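Side-chain contacts in A-adding tRNA nucleotidyltransferase (Aquifex aeolicus, PDB 4WBY), which adds the terminal adenosine to tRNAs ending in CC, using ATP and magnesium, and so completes the CCA end: residues A[201-206]-A[291-296]; A[211-214]-A[218-221]; A[266-271]-A[334-339]. All coordinates share one frame; numbering follows the deposited sequence.

Interaction 1 (A[201-206]-A[291-296])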
loop_
_atom_site.group_PDB
_atom_site.type_symbol
_atom_site.label_atom_id
_atom_site.label_comp_id
_atom_site.label_asym_id
_atom_site.label_seq_id
_atom_site.Cartn_x
_atom_site.Cartn_y
_atom_site.Cartn_z
ATOM N N ALA A 201 17.793 0.891 11.545
ATOM C CA ALA A 201 17.208 -0.307 10.929
ATOM C C ALA A 201 17.605 -0.449 9.450
ATOM O O ALA A 201 17.949 0.544 8.820
ATOM C CB ALA A 201 15.696 -0.263 11.064
ATOM N N PRO A 202 17.555 -1.683 8.898
ATOM C CA PRO A 202 17.887 -1.906 7.481
ATOM C C PRO A 202 17.084 -1.010 6.553
ATOM O O PRO A 202 15.859 -1.092 6.509
ATOM C CB PRO A 202 17.516 -3.375 7.254
ATOM C CG PRO A 202 17.621 -3.996 8.589
ATOM C CD PRO A 202 17.214 -2.946 9.580
ATOM N N ARG A 203 17.789 -0.162 5.814
ATOM C CA ARG A 203 17.176 0.870 4.998
ATOM C C ARG A 203 16.162 0.335 3.988
ATOM O O ARG A 203 15.044 0.847 3.874
ATOM C CB ARG A 203 18.272 1.631 4.258
ATOM C CG ARG A 203 17.771 2.762 3.413
ATOM C CD ARG A 203 17.738 4.034 4.217
ATOM N NE ARG A 203 17.243 5.158 3.436
ATOM C CZ ARG A 203 16.830 6.298 3.971
ATOM N NH1 ARG A 203 16.863 6.455 5.287
ATOM N NH2 ARG A 203 16.383 7.275 3.198
ATOM N N GLY A 204 16.557 -0.705 3.261
ATOM C CA GLY A 204 15.718 -1.253 2.210
ATOM C C GLY A 204 14.375 -1.724 2.725
ATOM O O GLY A 204 13.353 -1.544 2.069
ATOM N N ARG A 205 14.371 -2.315 3.913
ATOM C CA ARG A 205 13.131 -2.823 4.484
ATOM C C ARG A 205 12.223 -1.686 4.959
ATOM O O ARG A 205 10.999 -1.782 4.846
ATOM C CB ARG A 205 13.435 -3.808 5.614
ATOM C CG ARG A 205 14.079 -5.078 5.084
ATOM C CD ARG A 205 14.220 -6.160 6.136
ATOM N NE ARG A 205 12.929 -6.606 6.647
ATOM C CZ ARG A 205 12.570 -6.538 7.926
ATOM N NH1 ARG A 205 13.418 -6.062 8.829
ATOM N NH2 ARG A 205 11.375 -6.961 8.306
ATOM N N LEU A 206 12.808 -0.603 5.466
ATOM C CA LEU A 206 12.010 0.578 5.814
ATOM C C LEU A 206 11.356 1.176 4.574
ATOM O O LEU A 206 10.174 1.513 4.581
ATOM C CB LEU A 206 12.862 1.645 6.504
ATOM C CG LEU A 206 13.402 1.313 7.889
ATOM C CD1 LEU A 206 14.217 2.478 8.441
ATOM C CD2 LEU A 206 12.257 0.952 8.833
ATOM N N LEU A 291 13.229 9.554 -4.053
ATOM C CA LEU A 291 12.278 8.931 -4.970
ATOM C C LEU A 291 12.935 7.789 -5.741
ATOM O O LEU A 291 12.289 6.787 -6.023
ATOM C CB LEU A 291 11.677 9.957 -5.933
ATOM C CG LEU A 291 10.765 10.996 -5.265
ATOM C CD1 LEU A 291 10.339 12.039 -6.286
ATOM C CD2 LEU A 291 9.546 10.354 -4.611
ATOM N N GLU A 292 14.216 7.928 -6.066
ATOM C CA GLU A 292 14.939 6.839 -6.714
ATOM C C GLU A 292 15.095 5.649 -5.757
ATOM O O GLU A 292 14.973 4.492 -6.157
ATOM C CB GLU A 292 16.296 7.331 -7.221
ATOM C CG GLU A 292 16.155 8.286 -8.405
ATOM C CD GLU A 292 17.468 8.885 -8.866
ATOM O OE1 GLU A 292 18.501 8.696 -8.190
ATOM O OE2 GLU A 292 17.458 9.553 -9.917
ATOM N N GLU A 293 15.349 5.941 -4.487
ATOM C CA GLU A 293 15.436 4.907 -3.465
ATOM C C GLU A 293 14.103 4.166 -3.316
ATOM O O GLU A 293 14.059 2.961 -3.050
ATOM C CB GLU A 293 15.849 5.538 -2.138
ATOM C CG GLU A 293 16.085 4.564 -1.028
ATOM C CD GLU A 293 16.849 5.196 0.111
ATOM O OE1 GLU A 293 16.690 6.417 0.338
ATOM O OE2 GLU A 293 17.624 4.476 0.764
ATOM N N MET A 294 13.017 4.909 -3.486
ATOM C CA MET A 294 11.669 4.359 -3.442
ATOM C C MET A 294 11.273 3.639 -4.737
ATOM O O MET A 294 10.170 3.108 -4.827
ATOM C CB MET A 294 10.658 5.480 -3.165
ATOM C CG MET A 294 10.726 6.073 -1.749
ATOM S SD MET A 294 9.941 5.014 -0.520
ATOM C CE MET A 294 8.222 5.305 -0.927
ATOM N N SER A 295 12.165 3.635 -5.731
ATOM C CA SER A 295 11.847 3.121 -7.065
ATOM C C SER A 295 10.547 3.732 -7.588
ATOM O O SER A 295 9.703 3.038 -8.167
ATOM C CB SER A 295 11.744 1.592 -7.063
ATOM O OG SER A 295 12.977 0.988 -6.706
ATOM N N ALA A 296 10.381 5.033 -7.378
ATOM C CA ALA A 296 9.171 5.713 -7.823
ATOM C C ALA A 296 8.996 5.605 -9.335
ATOM O O ALA A 296 9.976 5.618 -10.085
ATOM C CB ALA A 296 9.193 7.176 -7.394
#
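Arg203 and Glu293 meet in a bidentate salt bridge, the guanidinium offering its NE side. Arg203 NE donates to Glu293 OE2 at 2.8 Å, and Arg203 NH2 to Glu293 OE1 at 3.0 Å. Both acceptors lie close to the guanidinium plane, and the first bond is nearly straight, with an N-H...O angle of 160°. The carboxylate is less well aligned: its plane is turned 35° from the guanidinium, and each oxygen is met from above it. Glu293 reaches over as an extended chain, whereas Arg203 bends at chi2 (90°); the two side chains cross at about a right angle. Arginine suits its place because it has N-H groups to spare: NH1 goes to the backbone oxygen of Ile235, which further fixes the rotation of the group. Arg203 opens one helix, just after the N-cap Pro202; Glu293 is the last residue of another, which ends in a Schellman motif with Ser295 as its first non-helical residue. The helix dipoles would disfavour both charges, and pairing them probably offsets this. The bridge thus joins the start of helix 203-214, next to the ATP-binding Arg205, to the end of helix 284-293, while Met294 packs on Ile210 and Leu214 of the former and on Trp272 of helix 271-278.

Interaction 2 (A[211-214]-A[218-221])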
loop_
_atom_site.group_PDB
_atom_site.type_symbol
_atom_site.label_atom_id
_atom_site.label_comp_id
_atom_site.label_asym_id
_atom_site.label_seq_id
_atom_site.Cartn_x
_atom_site.Cartn_y
_atom_site.Cartn_z
ATOM N N LYS A 211 6.575 2.079 0.929
ATOM C CA LYS A 211 5.947 1.807 -0.361
ATOM C C LYS A 211 4.622 1.072 -0.169
ATOM O O LYS A 211 3.668 1.321 -0.893
ATOM C CB LYS A 211 6.897 1.008 -1.269
ATOM C CG LYS A 211 8.123 1.825 -1.707
ATOM C CD LYS A 211 9.237 0.962 -2.272
ATOM C CE LYS A 211 8.828 0.311 -3.574
ATOM N NZ LYS A 211 9.959 -0.462 -4.158
ATOM N N LEU A 212 4.551 0.176 0.816
ATOM C CA LEU A 212 3.286 -0.497 1.106
ATOM C C LEU A 212 2.260 0.483 1.674
ATOM O O LEU A 212 1.080 0.440 1.311
ATOM C CB LEU A 212 3.493 -1.672 2.073
ATOM C CG LEU A 212 4.249 -2.858 1.463
ATOM C CD1 LEU A 212 4.442 -3.969 2.486
ATOM C CD2 LEU A 212 3.536 -3.400 0.232
ATOM N N ALA A 213 2.706 1.375 2.552
ATOM C CA ALA A 213 1.790 2.339 3.152
ATOM C C ALA A 213 1.152 3.252 2.106
ATOM O O ALA A 213 -0.047 3.555 2.191
ATOM C CB ALA A 213 2.507 3.167 4.209
ATOM N N LEU A 214 1.929 3.681 1.111
ATOM C CA LEU A 214 1.402 4.669 0.171
ATOM C C LEU A 214 0.334 4.048 -0.749
ATOM O O LEU A 214 -0.444 4.769 -1.364
ATOM C CB LEU A 214 2.536 5.324 -0.632
ATOM C CG LEU A 214 3.291 4.661 -1.783
ATOM C CD1 LEU A 214 2.504 4.682 -3.102
ATOM C CD2 LEU A 214 4.637 5.366 -1.963
ATOM N N ARG A 218 -6.191 4.439 3.257
ATOM C CA ARG A 218 -6.083 5.325 4.409
ATOM C C ARG A 218 -4.649 5.831 4.621
ATOM O O ARG A 218 -4.212 6.022 5.753
ATOM C CB ARG A 218 -6.574 4.603 5.673
ATOM C CG ARG A 218 -8.025 4.153 5.621
ATOM C CD ARG A 218 -8.994 5.260 5.998
ATOM N NE ARG A 218 -9.072 6.313 4.989
ATOM C CZ ARG A 218 -9.759 6.217 3.856
ATOM N NH1 ARG A 218 -10.426 5.105 3.574
ATOM N NH2 ARG A 218 -9.772 7.228 3.000
ATOM N N PHE A 219 -3.913 6.052 3.536
ATOM C CA PHE A 219 -2.548 6.568 3.653
ATOM C C PHE A 219 -2.482 7.875 4.463
ATOM O O PHE A 219 -1.558 8.053 5.243
ATOM C CB PHE A 219 -1.938 6.761 2.256
ATOM C CG PHE A 219 -0.465 7.115 2.251
ATOM C CD1 PHE A 219 0.422 6.542 3.158
ATOM C CD2 PHE A 219 0.037 7.979 1.287
ATOM C CE1 PHE A 219 1.784 6.862 3.123
ATOM C CE2 PHE A 219 1.396 8.306 1.243
ATOM C CZ PHE A 219 2.273 7.748 2.159
ATOM N N LEU A 220 -3.441 8.781 4.286
ATOM C CA LEU A 220 -3.406 10.031 5.049
ATOM C C LEU A 220 -3.493 9.763 6.558
ATOM O O LEU A 220 -2.763 10.369 7.339
ATOM C CB LEU A 220 -4.525 10.988 4.613
ATOM C CG LEU A 220 -4.507 12.349 5.326
ATOM C CD1 LEU A 220 -3.112 12.989 5.287
ATOM C CD2 LEU A 220 -5.541 13.291 4.727
ATOM N N GLU A 221 -4.361 8.838 6.964
ATOM C CA GLU A 221 -4.449 8.486 8.378
ATOM C C GLU A 221 -3.142 7.870 8.867
ATOM O O GLU A 221 -2.713 8.103 10.005
ATOM C CB GLU A 221 -5.605 7.518 8.630
ATOM C CG GLU A 221 -6.984 8.174 8.620
ATOM C CD GLU A 221 -7.595 8.347 7.240
ATOM O OE1 GLU A 221 -6.940 8.015 6.228
ATOM O OE2 GLU A 221 -8.751 8.830 7.180
#
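At the short turn that joins helix 203-214 to helix 219-228, Phe219 folds back over the backbone of Leu214 in a CH-pi contact. Leu214 CA sits 3.5 Å from the ring centroid and only 3° off the ring normal, so an alpha carbon, rather than a side-chain tip, covers the middle of the face. Phe219 CG lies anti to the backbone N (chi1 -172°), which swings the ring towards the preceding helix. The side chains add to this: Leu214 CB rests 3.7 Å from Phe219 CE2, and Ala213 CB lies 3.9 Å from Phe219 CE1. Ala213 O approaches obliquely, 3.2 Å from Phe219 CD1. The methyl of Ala213 probably suits its place by putting little bulk against the ring, and phenylalanine provides a broad, flat surface to lay on the main chain. Arg218, the N-cap of the second helix, makes a salt bridge within the same turn, its NE donating to Glu221 OE1 at 3.0 Å; Glu221 OE2 is tied in turn to Arg253 of helix 243-262. Ala213 also neighbours the ATP-binding Arg172. With all three touching residues buried, the contact rests on dispersion and on the weak attraction of a polarised C-H for the pi electrons, which contribute to how the two helices are placed.

Interaction 3 (A[266-271]-A[334-339])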
loop_
_atom_site.group_PDB
_atom_site.type_symbol
_atom_site.label_atom_id
_atom_site.label_comp_id
_atom_site.label_asym_id
_atom_site.label_seq_id
_atom_site.Cartn_x
_atom_site.Cartn_y
_atom_site.Cartn_z
ATOM N N GLU A 266 -9.451 7.145 -15.305
ATOM C CA GLU A 266 -8.184 7.862 -15.403
ATOM C C GLU A 266 -7.457 7.926 -14.075
ATOM O O GLU A 266 -6.589 8.775 -13.871
ATOM C CB GLU A 266 -8.412 9.277 -15.915
ATOM C CG GLU A 266 -9.104 9.356 -17.257
ATOM C CD GLU A 266 -9.291 10.790 -17.693
ATOM O OE1 GLU A 266 -8.277 11.514 -17.795
ATOM O OE2 GLU A 266 -10.450 11.200 -17.909
ATOM N N ARG A 267 -7.814 7.027 -13.169
ATOM C CA ARG A 267 -7.178 6.989 -11.859
ATOM C C ARG A 267 -5.682 6.714 -11.966
ATOM O O ARG A 267 -5.231 5.983 -12.851
ATOM C CB ARG A 267 -7.850 5.934 -10.982
ATOM C CG ARG A 267 -9.262 6.308 -10.593
ATOM C CD ARG A 267 -9.986 5.157 -9.917
ATOM N NE ARG A 267 -11.371 5.507 -9.614
ATOM C CZ ARG A 267 -12.319 4.621 -9.331
ATOM N NH1 ARG A 267 -12.034 3.326 -9.314
ATOM N NH2 ARG A 267 -13.553 5.031 -9.068
ATOM N N ILE A 268 -4.916 7.337 -11.079
ATOM C CA ILE A 268 -3.496 7.056 -10.970
ATOM C C ILE A 268 -3.224 6.584 -9.549
ATOM O O ILE A 268 -4.126 6.588 -8.708
ATOM C CB ILE A 268 -2.624 8.297 -11.320
ATOM C CG1 ILE A 268 -2.953 9.482 -10.411
ATOM C CG2 ILE A 268 -2.828 8.694 -12.780
ATOM C CD1 ILE A 268 -2.057 10.720 -10.662
ATOM N N ASP A 269 -1.992 6.163 -9.285
ATOM C CA ASP A 269 -1.617 5.742 -7.943
ATOM C C ASP A 269 -1.405 6.978 -7.075
ATOM O O ASP A 269 -0.288 7.475 -6.927
ATOM C CB ASP A 269 -0.376 4.847 -7.993
ATOM C CG ASP A 269 -0.647 3.527 -8.707
ATOM O OD1 ASP A 269 -1.822 3.096 -8.725
ATOM O OD2 ASP A 269 0.305 2.927 -9.251
ATOM N N TYR A 270 -2.504 7.467 -6.501
ATOM C CA TYR A 270 -2.524 8.765 -5.827
ATOM C C TYR A 270 -1.622 8.868 -4.609
ATOM O O TYR A 270 -1.262 9.968 -4.205
ATOM C CB TYR A 270 -3.943 9.120 -5.387
ATOM C CG TYR A 270 -4.979 9.163 -6.487
ATOM C CD1 TYR A 270 -5.012 10.213 -7.403
ATOM C CD2 TYR A 270 -5.969 8.194 -6.567
ATOM C CE1 TYR A 270 -5.974 10.267 -8.396
ATOM C CE2 TYR A 270 -6.941 8.240 -7.552
ATOM C CZ TYR A 270 -6.943 9.279 -8.458
ATOM O OH TYR A 270 -7.907 9.322 -9.430
ATOM N N GLY A 271 -1.289 7.736 -4.000
ATOM C CA GLY A 271 -0.428 7.750 -2.830
ATOM C C GLY A 271 0.873 8.500 -3.056
ATOM O O GLY A 271 1.377 9.172 -2.147
ATOM N N LEU A 334 0.647 18.141 -19.665
ATOM C CA LEU A 334 0.923 17.731 -18.292
ATOM C C LEU A 334 0.290 16.399 -17.915
ATOM O O LEU A 334 -0.833 16.081 -18.308
ATOM C CB LEU A 334 0.455 18.815 -17.319
ATOM C CG LEU A 334 1.060 20.201 -17.545
ATOM C CD1 LEU A 334 0.477 21.218 -16.573
ATOM C CD2 LEU A 334 2.584 20.158 -17.443
ATOM N N HIS A 335 1.041 15.612 -17.162
ATOM C CA HIS A 335 0.519 14.402 -16.563
ATOM C C HIS A 335 -0.569 14.761 -15.557
ATOM O O HIS A 335 -0.524 15.833 -14.945
ATOM C CB HIS A 335 1.648 13.625 -15.884
ATOM C CG HIS A 335 1.241 12.274 -15.397
ATOM N ND1 HIS A 335 0.973 12.009 -14.071
ATOM C CD2 HIS A 335 1.035 11.114 -16.062
ATOM C CE1 HIS A 335 0.637 10.741 -13.938
ATOM N NE2 HIS A 335 0.662 10.174 -15.132
ATOM N N THR A 336 -1.536 13.863 -15.396
ATOM C CA THR A 336 -2.632 14.026 -14.439
ATOM C C THR A 336 -2.147 14.505 -13.076
ATOM O O THR A 336 -2.798 15.333 -12.430
ATOM C CB THR A 336 -3.401 12.698 -14.256
ATOM O OG1 THR A 336 -3.982 12.317 -15.503
ATOM C CG2 THR A 336 -4.511 12.834 -13.222
ATOM N N SER A 337 -1.004 13.983 -12.641
ATOM C CA SER A 337 -0.461 14.340 -11.327
ATOM C C SER A 337 -0.230 15.844 -11.169
ATOM O O SER A 337 -0.519 16.407 -10.109
ATOM C CB SER A 337 0.842 13.577 -11.061
ATOM O OG SER A 337 1.786 13.763 -12.101
ATOM N N VAL A 338 0.276 16.499 -12.213
ATOM C CA VAL A 338 0.570 17.926 -12.113
ATOM C C VAL A 338 -0.741 18.716 -12.077
ATOM O O VAL A 338 -0.852 19.700 -11.350
ATOM C CB VAL A 338 1.470 18.425 -13.277
ATOM C CG1 VAL A 338 1.676 19.941 -13.196
ATOM C CG2 VAL A 338 2.809 17.699 -13.253
ATOM N N LEU A 339 -1.742 18.265 -12.832
ATOM C CA LEU A 339 -3.057 18.904 -12.789
ATOM C C LEU A 339 -3.643 18.874 -11.377
ATOM O O LEU A 339 -4.192 19.870 -10.903
ATOM C CB LEU A 339 -4.031 18.226 -13.748
ATOM C CG LEU A 339 -3.619 18.214 -15.214
ATOM C CD1 LEU A 339 -4.677 17.496 -16.030
ATOM C CD2 LEU A 339 -3.421 19.628 -15.722
HETATM O O HOH W 1 -4.677 9.697 -15.647
#
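A water molecule held by Glu266 O and Thr336 OG1 bridges the loop 266-271 and the start of helix 336-342. It donates to Glu266 O at 2.8 Å and lies 2.7 Å from Thr336 OG1, so a backbone carbonyl and a hydroxyl that do not meet directly are linked through one shared partner. The contact lies in the helical part of the chain, away from the ATP and magnesium sites, and its loop connects helices 243-262 and 271-278. Beside the water bridge the contact is apolar. Ile268 points at the helix, and its two branches divide the work. With CG1 set between the backbone N and the carbonyl carbon (chi1 58°), the CD1 tip reaches the first turn, 4.1 Å from Thr336 CG2 and 4.0 Å from Ser337 N. The other branch, CG2, comes obliquely to His335 CE1 at 4.2 Å. Threonine suits its position by being two-sided, turning its methyl to the isoleucine and its hydroxyl to the water. His335 is the N-cap; its ND1 and Ser337 OG share a hydrogen bond of 2.8 Å, and the same hydroxyl is bonded to Thr303 of helix 298-309. That bond and a stack with Trp299 of the same helix hold the imidazole, which Ile268 CG2 only brushes. On the loop side, Glu266 is anchored by a salt bridge to Arg360, and the Tyr270 hydroxyl by His259 of helix 243-262. The direct touches are thus van der Waals only, and the polar link passes through one water between a carbonyl and a hydroxyl.

How the interactions relate
From the ATP-binding helix 165-177 the chain runs on to helix 203-214, which itself carries Arg205 and whose start is paired with 291-296. Interaction 2 closes first, a short loop at the other end of that helix, nested within the long, largely helical loop that interaction 1 closes. Interaction 3 opens inside that loop, at 266-271, but closes beyond it at 334-339, so the two cross, without touching. Met294 packs on Lys211 and Leu214, Ser295 on Lys211, while Phe219 and Leu214 meet Gly271. Interaction 1 ties helix 203-214 to 284-293, interaction 2 ties it to 219-228, and interaction 3 ties the loop before helix 271-278 to 336-342.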